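Local coordinates for lactaldehyde dehydrogenase (Escherichia coli, PDB 2IMP) that oxidises L-lactaldehyde to L-lactate and glycolaldehyde to glycolate with NAD(+), irreversibly in the case of L-lactaldehyde, in the breakdown of L-fucose and L-rhamnose, at the interface of chains A and B and the interface of chains A and C. Numbering follows the deposited sequence. Chains: chain A/B/C, Lactaldehyde dehydrogenase.

Contact 1: the interface of chains A and B. Residues chain A 427-428, 435, 437; chain B 139, 141, 473, 475.
A:Ile427 reaches from its helix onto B:Val475 and one ring face of B:Phe139, which form the apolar floor of this subunit interface. Both branches touch the valine: CD1 lies 3.8 Å from CG1 of B:Val475, while CG2, anti to the backbone N, meets its CG2 methyl and reaches on over the rim of the B:Phe139 ring, 4.0 Å from CE1. A:Ile437 adds its own CD1 to the CG1 methyl of the valine. Beside this patch CG2 of A:Ile427 also meets the guanidinium edge of B:Arg141 in plane, 3.5 Å from NH2, which lies over the same ring face; one guanidinium face lies over CB of B:Phe139. At the polar rim the side-chain amide of B:Gln473, carried on an extended chain, spends its NE2 on two acceptors of chain A: the carbonyl O of A:Ile427 at 2.9 Å, approached on a lone pair, and the hydroxyl OG1 of A:Thr435 at 3.2 Å. Its OE1 is gripped side-on by B:Arg141, with NE at 2.7 Å, which fixes which way the amide faces; a water bridges OE1 to the carbonyl of A:Ile427. A leucine in place of B:Gln473 would probably leave the A:Ile427 carbonyl and the threonine hydroxyl without this donor and set the arginine free to swing. A:Thr435 pairs with B:Val475 in a parallel beta bridge, where strand 470-478 of chain B runs beside strand 434-437 of chain A, under the end of helix 420-429.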
loop_
_atom_site.group_PDB
_atom_site.type_symbol
_atom_site.label_atom_id
_atom_site.label_comp_id
_atom_site.label_asym_id
_atom_site.label_seq_id
_atom_site.Cartn_x
_atom_site.Cartn_y
_atom_site.Cartn_z
ATOM N N ILE A 427 -7.097 1.449 -24.127
ATOM C CA ILE A 427 -6.329 1.399 -22.893
ATOM C C ILE A 427 -5.537 0.086 -22.781
ATOM O O ILE A 427 -4.341 0.080 -22.489
ATOM C CB ILE A 427 -7.257 1.518 -21.661
ATOM C CG1 ILE A 427 -7.846 2.930 -21.594
ATOM C CG2 ILE A 427 -6.491 1.178 -20.388
ATOM C CD1 ILE A 427 -8.900 3.099 -20.522
ATOM N N LYS A 428 -6.228 -1.020 -23.029
ATOM C CA LYS A 428 -5.603 -2.330 -22.972
ATOM C C LYS A 428 -4.559 -2.568 -24.094
ATOM O O LYS A 428 -3.536 -3.199 -23.866
ATOM C CB LYS A 428 -6.680 -3.422 -23.028
ATOM C CG LYS A 428 -6.143 -4.831 -22.793
ATOM C CD LYS A 428 -7.265 -5.861 -22.685
ATOM C CE LYS A 428 -6.724 -7.232 -22.281
ATOM N NZ LYS A 428 -7.805 -8.249 -22.067
ATOM N N THR A 435 -1.835 7.362 -21.063
ATOM C CA THR A 435 -2.881 7.410 -22.069
ATOM C C THR A 435 -3.977 8.428 -21.715
ATOM O O THR A 435 -4.693 8.262 -20.724
ATOM C CB THR A 435 -3.560 6.034 -22.275
ATOM O OG1 THR A 435 -2.602 5.083 -22.751
ATOM C CG2 THR A 435 -4.683 6.150 -23.306
ATOM N N ILE A 437 -7.497 10.266 -22.424
ATOM C CA ILE A 437 -8.774 10.069 -23.083
ATOM C C ILE A 437 -9.672 11.330 -23.106
ATOM O O ILE A 437 -10.054 11.857 -22.055
ATOM C CB ILE A 437 -9.539 8.908 -22.428
ATOM C CG1 ILE A 437 -8.677 7.641 -22.478
ATOM C CG2 ILE A 437 -10.866 8.677 -23.152
ATOM C CD1 ILE A 437 -9.327 6.433 -21.847
ATOM N N PHE B 139 -2.593 1.473 -14.048
ATOM C CA PHE B 139 -2.538 0.032 -14.229
ATOM C C PHE B 139 -1.118 -0.534 -14.190
ATOM O O PHE B 139 -0.159 0.137 -14.574
ATOM C CB PHE B 139 -3.132 -0.382 -15.579
ATOM C CG PHE B 139 -4.571 -0.009 -15.772
ATOM C CD1 PHE B 139 -4.923 1.269 -16.193
ATOM C CD2 PHE B 139 -5.577 -0.957 -15.588
ATOM C CE1 PHE B 139 -6.251 1.595 -16.453
ATOM C CE2 PHE B 139 -6.910 -0.641 -15.842
ATOM C CZ PHE B 139 -7.250 0.639 -16.274
ATOM N N ARG B 141 1.234 -3.144 -15.843
ATOM C CA ARG B 141 1.375 -3.986 -17.025
ATOM C C ARG B 141 2.706 -4.740 -17.079
ATOM O O ARG B 141 3.666 -4.356 -16.417
ATOM C CB ARG B 141 1.274 -3.140 -18.302
ATOM C CG ARG B 141 0.107 -2.170 -18.370
ATOM C CD ARG B 141 -1.229 -2.883 -18.399
ATOM N NE ARG B 141 -2.301 -1.978 -18.804
ATOM C CZ ARG B 141 -3.600 -2.254 -18.710
ATOM N NH1 ARG B 141 -4.003 -3.417 -18.215
ATOM N NH2 ARG B 141 -4.499 -1.365 -19.117
ATOM N N GLN B 473 0.996 2.072 -16.414
ATOM C CA GLN B 473 0.281 2.751 -17.475
ATOM C C GLN B 473 -0.748 3.681 -16.815
ATOM O O GLN B 473 -1.749 3.217 -16.257
ATOM C CB GLN B 473 -0.443 1.787 -18.431
ATOM C CG GLN B 473 -1.399 2.539 -19.388
ATOM C CD GLN B 473 -2.213 1.629 -20.293
ATOM O OE1 GLN B 473 -2.534 0.500 -19.928
ATOM N NE2 GLN B 473 -2.568 2.128 -21.477
ATOM N N VAL B 475 -3.651 6.182 -16.911
ATOM C CA VAL B 475 -4.744 6.621 -17.755
ATOM C C VAL B 475 -5.545 7.812 -17.196
ATOM O O VAL B 475 -6.100 7.745 -16.096
ATOM C CB VAL B 475 -5.734 5.464 -18.022
ATOM C CG1 VAL B 475 -6.831 5.925 -18.976
ATOM C CG2 VAL B 475 -4.984 4.268 -18.607
HETATM O O HOH W 1 -1.513 -1.232 -22.105
#

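Contact 2: the interface of chains A and C. Residues chain A 417-420, 423, 437-438; chain C 420.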
loop_
_atom_site.group_PDB
_atom_site.type_symbol
_atom_site.label_atom_id
_atom_site.label_comp_id
_atom_site.label_asym_id
_atom_site.label_seq_id
_atom_site.Cartn_x
_atom_site.Cartn_y
_atom_site.Cartn_z
ATOM N N THR A 417 -12.904 9.278 -28.422
ATOM C CA THR A 417 -14.049 8.467 -28.787
ATOM C C THR A 417 -15.152 8.529 -27.719
ATOM O O THR A 417 -14.930 9.050 -26.623
ATOM C CB THR A 417 -13.612 6.992 -28.971
ATOM O OG1 THR A 417 -14.740 6.177 -29.304
ATOM C CG2 THR A 417 -12.985 6.467 -27.688
ATOM N N GLN A 418 -16.324 7.995 -28.041
ATOM C CA GLN A 418 -17.429 8.011 -27.097
ATOM C C GLN A 418 -17.988 6.604 -26.778
ATOM O O GLN A 418 -18.979 6.459 -26.048
ATOM C CB GLN A 418 -18.536 8.924 -27.630
ATOM C CG GLN A 418 -17.996 10.276 -28.103
ATOM C CD GLN A 418 -19.100 11.220 -28.548
ATOM O OE1 GLN A 418 -19.174 12.365 -28.069
ATOM N NE2 GLN A 418 -19.937 10.782 -29.472
ATOM N N ASN A 419 -17.334 5.583 -27.328
ATOM C CA ASN A 419 -17.757 4.203 -27.112
ATOM C C ASN A 419 -17.010 3.478 -25.950
ATOM O O ASN A 419 -15.781 3.365 -25.952
ATOM C CB ASN A 419 -17.602 3.417 -28.416
ATOM C CG ASN A 419 -18.084 1.977 -28.298
ATOM O OD1 ASN A 419 -17.408 1.125 -27.714
ATOM N ND2 ASN A 419 -19.263 1.700 -28.850
ATOM N N LEU A 420 -17.769 3.007 -24.967
ATOM C CA LEU A 420 -17.168 2.322 -23.832
ATOM C C LEU A 420 -16.166 1.227 -24.245
ATOM O O LEU A 420 -15.041 1.182 -23.746
ATOM C CB LEU A 420 -18.254 1.714 -22.934
ATOM C CG LEU A 420 -17.759 0.916 -21.720
ATOM C CD1 LEU A 420 -16.917 1.810 -20.824
ATOM C CD2 LEU A 420 -18.942 0.353 -20.946
ATOM N N ALA A 423 -12.825 2.656 -25.800
ATOM C CA ALA A 423 -11.966 3.199 -24.761
ATOM C C ALA A 423 -11.208 2.097 -23.997
ATOM O O ALA A 423 -9.986 2.141 -23.879
ATOM C CB ALA A 423 -12.797 4.028 -23.788
ATOM N N ILE A 437 -7.497 10.266 -22.424
ATOM C CA ILE A 437 -8.774 10.069 -23.083
ATOM C C ILE A 437 -9.672 11.330 -23.106
ATOM O O ILE A 437 -10.054 11.857 -22.055
ATOM C CB ILE A 437 -9.539 8.908 -22.428
ATOM C CG1 ILE A 437 -8.677 7.641 -22.478
ATOM C CG2 ILE A 437 -10.866 8.677 -23.152
ATOM C CD1 ILE A 437 -9.327 6.433 -21.847
ATOM N N ASN A 438 -9.982 11.791 -24.315
ATOM C CA ASN A 438 -10.818 12.967 -24.526
ATOM C C ASN A 438 -10.396 14.242 -23.758
ATOM O O ASN A 438 -11.217 14.911 -23.132
ATOM C CB ASN A 438 -12.282 12.637 -24.219
ATOM C CG ASN A 438 -12.863 11.625 -25.193
ATOM O OD1 ASN A 438 -12.544 11.638 -26.382
ATOM N ND2 ASN A 438 -13.729 10.752 -24.694
ATOM N N LEU C 420 -19.468 5.102 -23.305
ATOM C CA LEU C 420 -18.440 5.432 -22.329
ATOM C C LEU C 420 -18.925 6.414 -21.246
ATOM O O LEU C 420 -18.744 6.174 -20.051
ATOM C CB LEU C 420 -17.199 6.006 -23.027
ATOM C CG LEU C 420 -16.050 6.446 -22.109
ATOM C CD1 LEU C 420 -15.566 5.264 -21.286
ATOM C CD2 LEU C 420 -14.910 7.018 -22.937
#
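Both copies of Leu420 hold CG anti to the backbone N (chi1 178°) with chi2 at 59°, a shape that sends C:Leu420 inward along chain A and lets A:Leu420 do the same on chain C. In this homotetramer of the aldehyde dehydrogenase family, the two residues are the first of helix 420-429 in their subunits, and they meet across a two-fold axis. Their side chains cross at about a right angle, with the CD1 methyls 3.7 Å apart, and the backbones come equally near, CA of A:Leu420 lying 3.7 Å from CA of C:Leu420. Further in, CD2 of C:Leu420 rests on the CB methyl of A:Ala423, one turn along the helix, at 3.8 Å. The backbone N of C:Leu420 donates to the carbonyl O of A:Gln418 at 3.1 Å, coming from above the carbonyl plane, 40° out of it, instead of along a lone pair. Behind the leucine, A:Asn438 braces the loop leading into the helix: its amide ND2 gives a nearly straight bond to the carbonyl O of A:Thr417 at 2.8 Å, and its OD1 takes the backbone N-H of A:Thr417 on a lone pair at 3.1 Å.

Contact 3: the interface of chains A and B. Residues chain A 475-478; chain B 427, 437.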
loop_
_atom_site.group_PDB
_atom_site.type_symbol
_atom_site.label_atom_id
_atom_site.label_comp_id
_atom_site.label_asym_id
_atom_site.label_seq_id
_atom_site.Cartn_x
_atom_site.Cartn_y
_atom_site.Cartn_z
ATOM N N VAL A 475 15.715 -5.586 7.705
ATOM C CA VAL A 475 16.269 -6.051 8.961
ATOM C C VAL A 475 15.595 -7.315 9.527
ATOM O O VAL A 475 14.385 -7.335 9.773
ATOM C CB VAL A 475 16.194 -4.947 10.040
ATOM C CG1 VAL A 475 16.854 -5.429 11.327
ATOM C CG2 VAL A 475 16.879 -3.679 9.530
ATOM N N TYR A 476 16.390 -8.364 9.696
ATOM C CA TYR A 476 15.889 -9.597 10.273
ATOM C C TYR A 476 16.249 -9.655 11.765
ATOM O O TYR A 476 17.352 -10.055 12.144
ATOM C CB TYR A 476 16.463 -10.817 9.546
ATOM C CG TYR A 476 16.028 -10.957 8.101
ATOM C CD1 TYR A 476 16.642 -10.220 7.090
ATOM C CD2 TYR A 476 15.014 -11.848 7.738
ATOM C CE1 TYR A 476 16.267 -10.372 5.752
ATOM C CE2 TYR A 476 14.629 -12.004 6.402
ATOM C CZ TYR A 476 15.263 -11.259 5.415
ATOM O OH TYR A 476 14.894 -11.407 4.094
ATOM N N LEU A 477 15.316 -9.198 12.587
ATOM C CA LEU A 477 15.511 -9.162 14.023
ATOM C C LEU A 477 15.058 -10.461 14.723
ATOM O O LEU A 477 13.868 -10.665 14.964
ATOM C CB LEU A 477 14.762 -7.952 14.590
ATOM C CG LEU A 477 14.952 -7.588 16.061
ATOM C CD1 LEU A 477 16.426 -7.604 16.424
ATOM C CD2 LEU A 477 14.357 -6.209 16.303
ATOM N N GLN A 478 16.020 -11.330 15.020
ATOM C CA GLN A 478 15.725 -12.608 15.663
ATOM C C GLN A 478 15.588 -12.553 17.200
ATOM O O GLN A 478 16.510 -12.135 17.903
ATOM C CB GLN A 478 16.791 -13.642 15.293
ATOM C CG GLN A 478 16.521 -15.029 15.864
ATOM C CD GLN A 478 15.246 -15.645 15.313
ATOM O OE1 GLN A 478 15.189 -16.046 14.145
ATOM N NE2 GLN A 478 14.211 -15.713 16.147
ATOM N N ILE B 427 21.466 -0.738 13.162
ATOM C CA ILE B 427 20.476 -0.699 12.099
ATOM C C ILE B 427 20.494 0.654 11.368
ATOM O O ILE B 427 20.526 0.720 10.139
ATOM C CB ILE B 427 19.054 -0.935 12.659
ATOM C CG1 ILE B 427 18.922 -2.382 13.142
ATOM C CG2 ILE B 427 18.007 -0.609 11.600
ATOM C CD1 ILE B 427 17.624 -2.668 13.864
ATOM N N ILE B 437 20.272 -9.634 12.677
ATOM C CA ILE B 437 20.560 -9.486 14.090
ATOM C C ILE B 437 20.425 -10.799 14.901
ATOM O O ILE B 437 19.345 -11.397 14.965
ATOM C CB ILE B 437 19.655 -8.407 14.709
ATOM C CG1 ILE B 437 19.850 -7.088 13.952
ATOM C CG2 ILE B 437 19.990 -8.225 16.189
ATOM C CD1 ILE B 437 18.997 -5.954 14.468
#
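A:Leu477 and A:Val475, on the same side of strand 470-478, both pack on B:Ile437, and A:Val475 also meets B:Ile427. The CD1 methyl of A:Leu477 touches both branches of B:Ile437, standing 3.6 Å from CG2 and 3.6 Å from CD1, so one methyl spans the fork of the isoleucine. With chi1 at -57°, CG2 of B:Ile437 is anti to the backbone N and CG1 beside it, which presents both branches to the leucine methyl while turning CD1 toward A:Val475. The leucine and isoleucine side chains pass at a slant, methyl against methyl. Outside this apolar strip the backbones pair. The N-H of B:Ile437 donates to the carbonyl O of A:Tyr476 at 3.0 Å, a nearly straight bond (169° at the hydrogen). Beyond it, the backbone N of A:Gln478 gives a weak bond to the carbonyl O of B:Ile437 at 3.3 Å. The two bonds lie on either side of A:Leu477, which forms a parallel bridge with B:Ile437. The C-terminal strand of one subunit is thereby added to strand 434-437 of its neighbour, continuing a beta-sheet across the boundary and holding the pair together within the homotetramer.

Contact 1 and contact 3 belong to one two-fold symmetric interface, with the chains exchanged, and lie about 40 Å apart between the centres of their C-alpha atoms; strand 470-478 of one subunit pairs with strand 434-437 of the other in both, through Val475 in contact 1 and Leu477 in contact 3. Contact 2, on a different two-fold, is about 13 Å from contact 1 and about 52 Å from contact 3. It shares A:Ile437 with contact 1, and helix 420-429 serves both. This helix and strand thus face two neighbouring subunits, joining the two kinds of interface in the tetramer. Contact 1 also lies about 16 Å from A:Cys285.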